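PDB 5N40: putative invasin from Yersinia pseudotuberculosis IP 31758, which probably mediates adhesion to host cells as a rod-like invasin-family adhesin that carries a C-type lectin-like domain. Local coordinates for residues V148-R153 and I194-T199; T51-T56 and G79-S84; S316-Q321 and Y334-N339. The protein carries 1 engineered substitution. All coordinates share one frame; numbering follows the deposited sequence.

The three contacts follow one another along the chain and fall in three different parts of an elongated molecule. Interaction 2 (51-56 with 79-84) lies in the invasin domain 3 region, interaction 1 (148-153 with 194-199) in the bacterial immunoglobulin-like region, and interaction 3 (316-321 with 334-339) in the adhesion domain with the C-type lectin-like fold. Interaction 1 is the middle one: its centre is about 45 Å from that of interaction 2 and about 44 Å from that of interaction 3. Interactions 2 and 3 lie on opposite sides of the chain's centre, with centres about 87 Å apart. None touches another, and each is an element of its own domain.

Interaction 1: V148-R153 and I194-T199; sequences VAVVNR and IGVQTT
Val148-Val151 and Gln197-Thr199 pair as antiparallel neighbouring strands, their axes 4.7 Å apart. Four backbone bonds join them. Val151 and Gln197 form a hydrogen-bonded pair: Val151 N donates to Gln197 O, and Gln197 N returns a bond of 3.0 Å to Val151 O. Farther along, Thr199 N reaches Ala149 O, and Val148 N meets Thr199 O in a nearly straight bond of 2.9 Å (174° at the hydrogen). Between them, Val150 and Thr198 are a non-hydrogen-bonded pair, where Val150 CA makes a C-H...O contact with Gln197 O.

Side chains pack on both faces of the sheet. On the face of Val150 and Thr198, Val150 CG1, anti to its backbone N (chi1 -176°), meets Val196 CG2 at 3.6 Å. On the other face methyl groups rest against side-chain oxygens: Val151 and Gln197 lie side by side, with CG2 of the valine 3.8 Å from Gln197 OE1, while Ala149 CB packs against Thr199 OG1. That hydroxyl has its polar partner in Asn213. At the Val148 end of the contact, Val148 CG2 and Thr199 CG2 approach to 3.4 Å, closer than usual van der Waals contact.

Strand 197-204 is an inner strand of its sheet in the immunoglobulin-like domain, flanked by 142-151 and by 209-217; backbone hydrogen bonding between Thr198 and Val214 ties it to the latter.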
# COMPACT_ATOMS: atom_id res chain seq x y z
N VAL A 148 0.37 -0.04 9.22
CA VAL A 148 0.80 0.22 10.59
C VAL A 148 0.10 1.41 11.22
O VAL A 148 0.28 1.65 12.42
CB VAL A 148 2.33 0.39 10.69
CG1 VAL A 148 3.05 -0.90 10.29
CG2 VAL A 148 2.81 1.56 9.85
N ALA A 149 -0.71 2.18 10.47
CA ALA A 149 -1.51 3.25 11.06
C ALA A 149 -2.61 3.63 10.08
O ALA A 149 -2.43 3.52 8.87
CB ALA A 149 -0.67 4.48 11.41
N VAL A 150 -3.74 4.08 10.63
CA VAL A 150 -4.89 4.55 9.84
C VAL A 150 -5.56 5.67 10.62
O VAL A 150 -6.06 5.43 11.72
CB VAL A 150 -5.91 3.44 9.54
CG1 VAL A 150 -7.03 3.97 8.63
CG2 VAL A 150 -5.25 2.23 8.89
N VAL A 151 -5.59 6.88 10.06
CA VAL A 151 -6.17 8.03 10.74
C VAL A 151 -7.05 8.81 9.77
O VAL A 151 -6.91 8.72 8.56
CB VAL A 151 -5.09 8.97 11.34
CG1 VAL A 151 -4.25 8.24 12.38
CG2 VAL A 151 -4.21 9.56 10.23
N ASN A 152 -7.95 9.60 10.34
CA ASN A 152 -8.77 10.51 9.54
C ASN A 152 -7.99 11.82 9.37
O ASN A 152 -6.77 11.85 9.57
CB ASN A 152 -10.16 10.67 10.16
CG ASN A 152 -10.16 11.42 11.49
OD1 ASN A 152 -9.13 11.91 11.95
ND2 ASN A 152 -11.34 11.50 12.11
N ARG A 153 -8.65 12.90 8.97
CA ARG A 153 -7.96 14.16 8.73
C ARG A 153 -7.70 14.95 10.00
O ARG A 153 -7.00 15.97 9.94
CB ARG A 153 -8.76 14.99 7.72
CG ARG A 153 -8.02 16.21 7.22
CD ARG A 153 -8.61 16.76 5.93
NE ARG A 153 -7.70 17.76 5.36
CZ ARG A 153 -7.81 18.30 4.15
NH1 ARG A 153 -8.82 17.98 3.34
NH2 ARG A 153 -6.90 19.17 3.75
N ILE A 194 -12.85 4.73 3.50
CA ILE A 194 -13.84 5.71 3.93
C ILE A 194 -13.23 7.10 4.09
O ILE A 194 -13.84 7.98 4.68
CB ILE A 194 -14.56 5.25 5.22
CG1 ILE A 194 -13.60 5.16 6.42
CG2 ILE A 194 -15.23 3.90 4.97
CD1 ILE A 194 -14.31 4.85 7.73
N GLY A 195 -12.03 7.33 3.54
CA GLY A 195 -11.41 8.64 3.56
C GLY A 195 -10.30 8.76 4.59
O GLY A 195 -10.33 9.65 5.45
N VAL A 196 -9.31 7.87 4.51
CA VAL A 196 -8.30 7.77 5.55
C VAL A 196 -6.90 7.85 4.94
O VAL A 196 -6.68 7.57 3.76
CB VAL A 196 -8.45 6.47 6.37
CG1 VAL A 196 -9.77 6.48 7.12
CG2 VAL A 196 -8.38 5.24 5.49
N GLN A 197 -5.96 8.24 5.80
CA GLN A 197 -4.53 8.20 5.51
C GLN A 197 -3.97 6.93 6.13
O GLN A 197 -4.06 6.74 7.35
CB GLN A 197 -3.84 9.43 6.09
CG GLN A 197 -2.33 9.45 5.94
CD GLN A 197 -1.67 10.43 6.89
OE1 GLN A 197 -1.20 10.06 7.97
NE2 GLN A 197 -1.61 11.69 6.48
N THR A 198 -3.42 6.06 5.29
CA THR A 198 -2.90 4.77 5.73
C THR A 198 -1.38 4.80 5.66
O THR A 198 -0.80 5.18 4.64
CB THR A 198 -3.44 3.64 4.86
OG1 THR A 198 -4.87 3.65 4.91
CG2 THR A 198 -2.92 2.28 5.34
N THR A 199 -0.73 4.40 6.75
CA THR A 199 0.72 4.26 6.77
C THR A 199 1.05 2.83 6.38
O THR A 199 0.70 1.88 7.10
CB THR A 199 1.29 4.60 8.14
OG1 THR A 199 0.93 5.94 8.49
CG2 THR A 199 2.80 4.46 8.13

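Interaction 2: T51-T56 and G79-S84; sequences TSTLGT and GTASLS
An edge strand of the invasin domain 3 beta sheet ends here: Thr51 and Ser52 close strand 48-52 against its antiparallel neighbour 79-87, and Thr53 and Leu54 leave the strand while still touching it. Thr51 and Ser84 form a hydrogen-bonded pair, with Thr51 N 2.9 Å from Ser84 O and Ser84 N donating back to Thr51 O. Ser52 and Leu83 follow as a non-hydrogen-bonded pair, Leu83 CD2 lying 3.5 Å from Ser52 OG. Thr53 N then gives a longer, more bent bond to Ser82 O (3.2 Å, 142°), an acceptor to which a water also donates. In return Thr53 OG1 stands in for a main-chain acceptor: it lies between the backbone N and the carbonyl carbon (chi1 57°) and accepts from Ser82 N at 3.0 Å. Leu54 lays CD1 over the Gly79-Thr80 peptide, 3.6 Å from Gly79 C, and sets CB beside Ala81 CB. Ser52 OG reaches forward two residues to donate to Leu54 O at 2.7 Å, in the carbonyl plane and on a lone pair.

Past the strand end, the bonding between the segments thus relies on the Thr53 hydroxyl and a second water, which bridges Thr53 OG1 and Thr80 O, with Leu54 packing beside them.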
# COMPACT_ATOMS: atom_id res chain seq x y z
N THR A 51 29.94 -28.12 -6.60
CA THR A 51 28.73 -27.43 -7.03
C THR A 51 28.07 -26.81 -5.81
O THR A 51 28.26 -27.26 -4.68
CB THR A 51 27.75 -28.37 -7.74
OG1 THR A 51 27.18 -29.29 -6.80
CG2 THR A 51 28.46 -29.14 -8.84
N SER A 52 27.28 -25.77 -6.05
CA SER A 52 26.53 -25.10 -5.00
C SER A 52 25.17 -24.67 -5.55
O SER A 52 25.09 -24.21 -6.69
CB SER A 52 27.25 -23.87 -4.47
OG SER A 52 26.50 -23.25 -3.43
N THR A 53 24.13 -24.80 -4.73
CA THR A 53 22.79 -24.42 -5.16
C THR A 53 22.60 -22.91 -5.20
O THR A 53 21.68 -22.42 -5.88
CB THR A 53 21.73 -25.05 -4.25
OG1 THR A 53 21.95 -24.66 -2.89
CG2 THR A 53 21.76 -26.57 -4.37
N LEU A 54 23.45 -22.16 -4.51
CA LEU A 54 23.40 -20.71 -4.48
C LEU A 54 24.81 -20.16 -4.67
O LEU A 54 25.79 -20.77 -4.25
CB LEU A 54 22.81 -20.19 -3.15
CG LEU A 54 21.38 -20.58 -2.81
CD1 LEU A 54 21.06 -20.14 -1.37
CD2 LEU A 54 20.40 -19.96 -3.81
N GLY A 55 24.89 -18.99 -5.30
CA GLY A 55 26.16 -18.34 -5.50
C GLY A 55 26.96 -18.97 -6.63
O GLY A 55 26.47 -19.80 -7.40
N THR A 56 28.22 -18.55 -6.72
CA THR A 56 29.12 -19.00 -7.77
C THR A 56 30.47 -19.39 -7.17
O THR A 56 30.89 -18.84 -6.15
CB THR A 56 29.30 -17.92 -8.85
OG1 THR A 56 29.79 -16.71 -8.25
CG2 THR A 56 27.97 -17.64 -9.54
N GLY A 79 18.85 -18.22 1.20
CA GLY A 79 18.49 -19.61 1.32
C GLY A 79 19.63 -20.38 1.97
O GLY A 79 20.46 -19.82 2.67
N THR A 80 19.64 -21.69 1.71
CA THR A 80 20.72 -22.56 2.15
C THR A 80 21.46 -23.09 0.92
O THR A 80 20.85 -23.75 0.07
CB THR A 80 20.19 -23.71 2.99
OG1 THR A 80 19.43 -23.19 4.09
CG2 THR A 80 21.35 -24.57 3.52
N ALA A 81 22.75 -22.78 0.83
CA ALA A 81 23.58 -23.32 -0.25
C ALA A 81 24.01 -24.73 0.12
O ALA A 81 24.72 -24.92 1.11
CB ALA A 81 24.81 -22.44 -0.48
N SER A 82 23.56 -25.71 -0.65
CA SER A 82 24.01 -27.08 -0.49
C SER A 82 25.17 -27.33 -1.45
O SER A 82 25.06 -27.05 -2.64
CB SER A 82 22.88 -28.07 -0.77
OG SER A 82 21.84 -27.92 0.19
N LEU A 83 26.26 -27.86 -0.91
CA LEU A 83 27.50 -28.06 -1.65
C LEU A 83 27.69 -29.54 -1.94
O LEU A 83 27.51 -30.37 -1.04
CB LEU A 83 28.69 -27.53 -0.84
CG LEU A 83 28.61 -26.07 -0.41
CD1 LEU A 83 29.65 -25.77 0.66
CD2 LEU A 83 28.81 -25.17 -1.59
N SER A 84 28.06 -29.86 -3.17
CA SER A 84 28.38 -31.23 -3.55
C SER A 84 29.76 -31.27 -4.21
O SER A 84 30.31 -30.24 -4.61
CB SER A 84 27.34 -31.83 -4.50
OG SER A 84 27.42 -31.23 -5.78
O HOH W 1 25.00 -28.64 -4.75
O HOH W 2 19.30 -24.01 -2.44

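Interaction 3: S316-Q321 and Y334-N339; sequences SAVIGQ and YNSIGN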
# COMPACT_ATOMS: atom_id res chain seq x y z
N SER A 316 -42.14 29.50 -3.35
CA SER A 316 -43.24 29.48 -2.39
C SER A 316 -44.27 28.42 -2.78
O SER A 316 -44.69 28.35 -3.94
CB SER A 316 -43.91 30.85 -2.33
OG SER A 316 -42.98 31.85 -1.95
N ALA A 317 -44.67 27.61 -1.81
CA ALA A 317 -45.72 26.61 -2.00
C ALA A 317 -47.07 27.15 -1.56
O ALA A 317 -48.00 27.26 -2.36
CB ALA A 317 -45.37 25.33 -1.23
N VAL A 318 -47.19 27.48 -0.28
CA VAL A 318 -48.36 28.14 0.28
C VAL A 318 -47.86 29.28 1.16
O VAL A 318 -46.66 29.46 1.35
CB VAL A 318 -49.25 27.17 1.08
CG1 VAL A 318 -49.79 26.08 0.18
CG2 VAL A 318 -48.48 26.57 2.25
N ILE A 319 -48.80 30.07 1.69
CA ILE A 319 -48.40 31.22 2.48
C ILE A 319 -47.58 30.74 3.67
O ILE A 319 -48.05 29.93 4.48
CB ILE A 319 -49.64 32.03 2.91
CG1 ILE A 319 -49.21 33.35 3.57
CG2 ILE A 319 -50.55 31.22 3.83
CD1 ILE A 319 -48.54 34.33 2.63
N GLY A 320 -46.34 31.19 3.75
CA GLY A 320 -45.47 30.85 4.86
C GLY A 320 -44.73 29.53 4.74
O GLY A 320 -44.11 29.10 5.73
N GLN A 321 -44.77 28.87 3.59
CA GLN A 321 -44.05 27.61 3.40
C GLN A 321 -43.45 27.57 2.00
O GLN A 321 -44.14 27.83 1.01
CB GLN A 321 -44.96 26.40 3.61
CG GLN A 321 -45.62 26.34 4.97
CD GLN A 321 -44.62 26.34 6.11
OE1 GLN A 321 -43.50 25.86 5.98
NE2 GLN A 321 -45.03 26.89 7.25
N TYR A 334 -43.74 20.46 0.87
CA TYR A 334 -43.71 21.44 1.95
C TYR A 334 -44.42 20.82 3.15
O TYR A 334 -44.99 19.73 3.06
CB TYR A 334 -44.37 22.76 1.54
CG TYR A 334 -45.86 22.65 1.31
CD1 TYR A 334 -46.37 22.24 0.09
CD2 TYR A 334 -46.75 22.95 2.33
CE1 TYR A 334 -47.74 22.14 -0.12
CE2 TYR A 334 -48.12 22.85 2.14
CZ TYR A 334 -48.60 22.44 0.91
OH TYR A 334 -49.96 22.34 0.72
N ASN A 335 -44.36 21.51 4.29
CA ASN A 335 -44.93 20.98 5.53
C ASN A 335 -45.55 22.12 6.32
O ASN A 335 -44.84 22.85 7.03
CB ASN A 335 -43.87 20.25 6.34
CG ASN A 335 -44.44 19.61 7.59
OD1 ASN A 335 -43.91 19.79 8.69
ND2 ASN A 335 -45.53 18.87 7.43
N SER A 336 -46.87 22.27 6.21
CA SER A 336 -47.58 23.28 6.99
C SER A 336 -47.74 22.84 8.44
O SER A 336 -47.59 23.65 9.36
CB SER A 336 -48.95 23.55 6.37
OG SER A 336 -48.83 23.90 5.00
N ILE A 337 -48.03 21.55 8.66
CA ILE A 337 -48.29 21.05 10.01
C ILE A 337 -47.09 21.30 10.91
O ILE A 337 -47.23 21.80 12.04
CB ILE A 337 -48.66 19.56 9.96
CG1 ILE A 337 -49.88 19.34 9.05
CG2 ILE A 337 -48.96 19.03 11.36
CD1 ILE A 337 -50.11 17.89 8.67
N GLY A 338 -45.90 20.96 10.45
CA GLY A 338 -44.69 21.17 11.22
C GLY A 338 -44.04 22.52 11.02
O GLY A 338 -42.91 22.71 11.48
N ASN A 339 -44.72 23.45 10.35
CA ASN A 339 -44.16 24.76 10.03
C ASN A 339 -42.72 24.61 9.53
O ASN A 339 -41.78 25.06 10.20
CB ASN A 339 -44.21 25.68 11.25
CG ASN A 339 -44.05 27.15 10.89
OD1 ASN A 339 -43.92 27.50 9.72
ND2 ASN A 339 -44.06 28.01 11.90
O HOH W 3 -42.44 23.70 4.81
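Gln321 reaches Asn339 through a side chain that bends at its second torsion (chi2 -58°), while Asn339 sets its CG anti to its backbone N. The two amides meet with their planes 76° apart. Gln321 NE2 donates to Asn339 OD1 at 2.8 Å, with 154° at the hydrogen; the acceptor lies in the plane of the glutamine amide, whereas the donor is tilted from the carbonyl plane of the asparagine. The other end of the Gln321 amide is held as well. A water lies 2.7 Å from Gln321 OE1, probably donating to it, and accepts from Asn335 N; OE1 also takes a bond from Asp341 N. Gripped at both oxygen and nitrogen, this buried amide is probably fixed in its rotation.

Beside it is an apolar patch around the Tyr334 ring. Ala317 CB comes to 3.5 Å from Tyr334 CD1. Val318 crosses the tyrosine at about a right angle, placing CG2 3.7 Å from Tyr334 CE2 and CG1 near the hydroxyl end. Ser336 OG lies at the ring's edge, in its plane, and also touches Val318 CG2.

Within 316-321, Ala317 and Val318 both face Gln321 in a classic beta bulge, and a type II turn spans Val318 to Gln321. This hairpin joins strands 315-318 and 321-325 of the adhesion domain. The 334-339 loop, which includes a type I turn from Ser336 to Asn339, packs against it on the way from strand 332-333 to helix 340-343, and Tyr334 also touches Phe323 of strand 321-325.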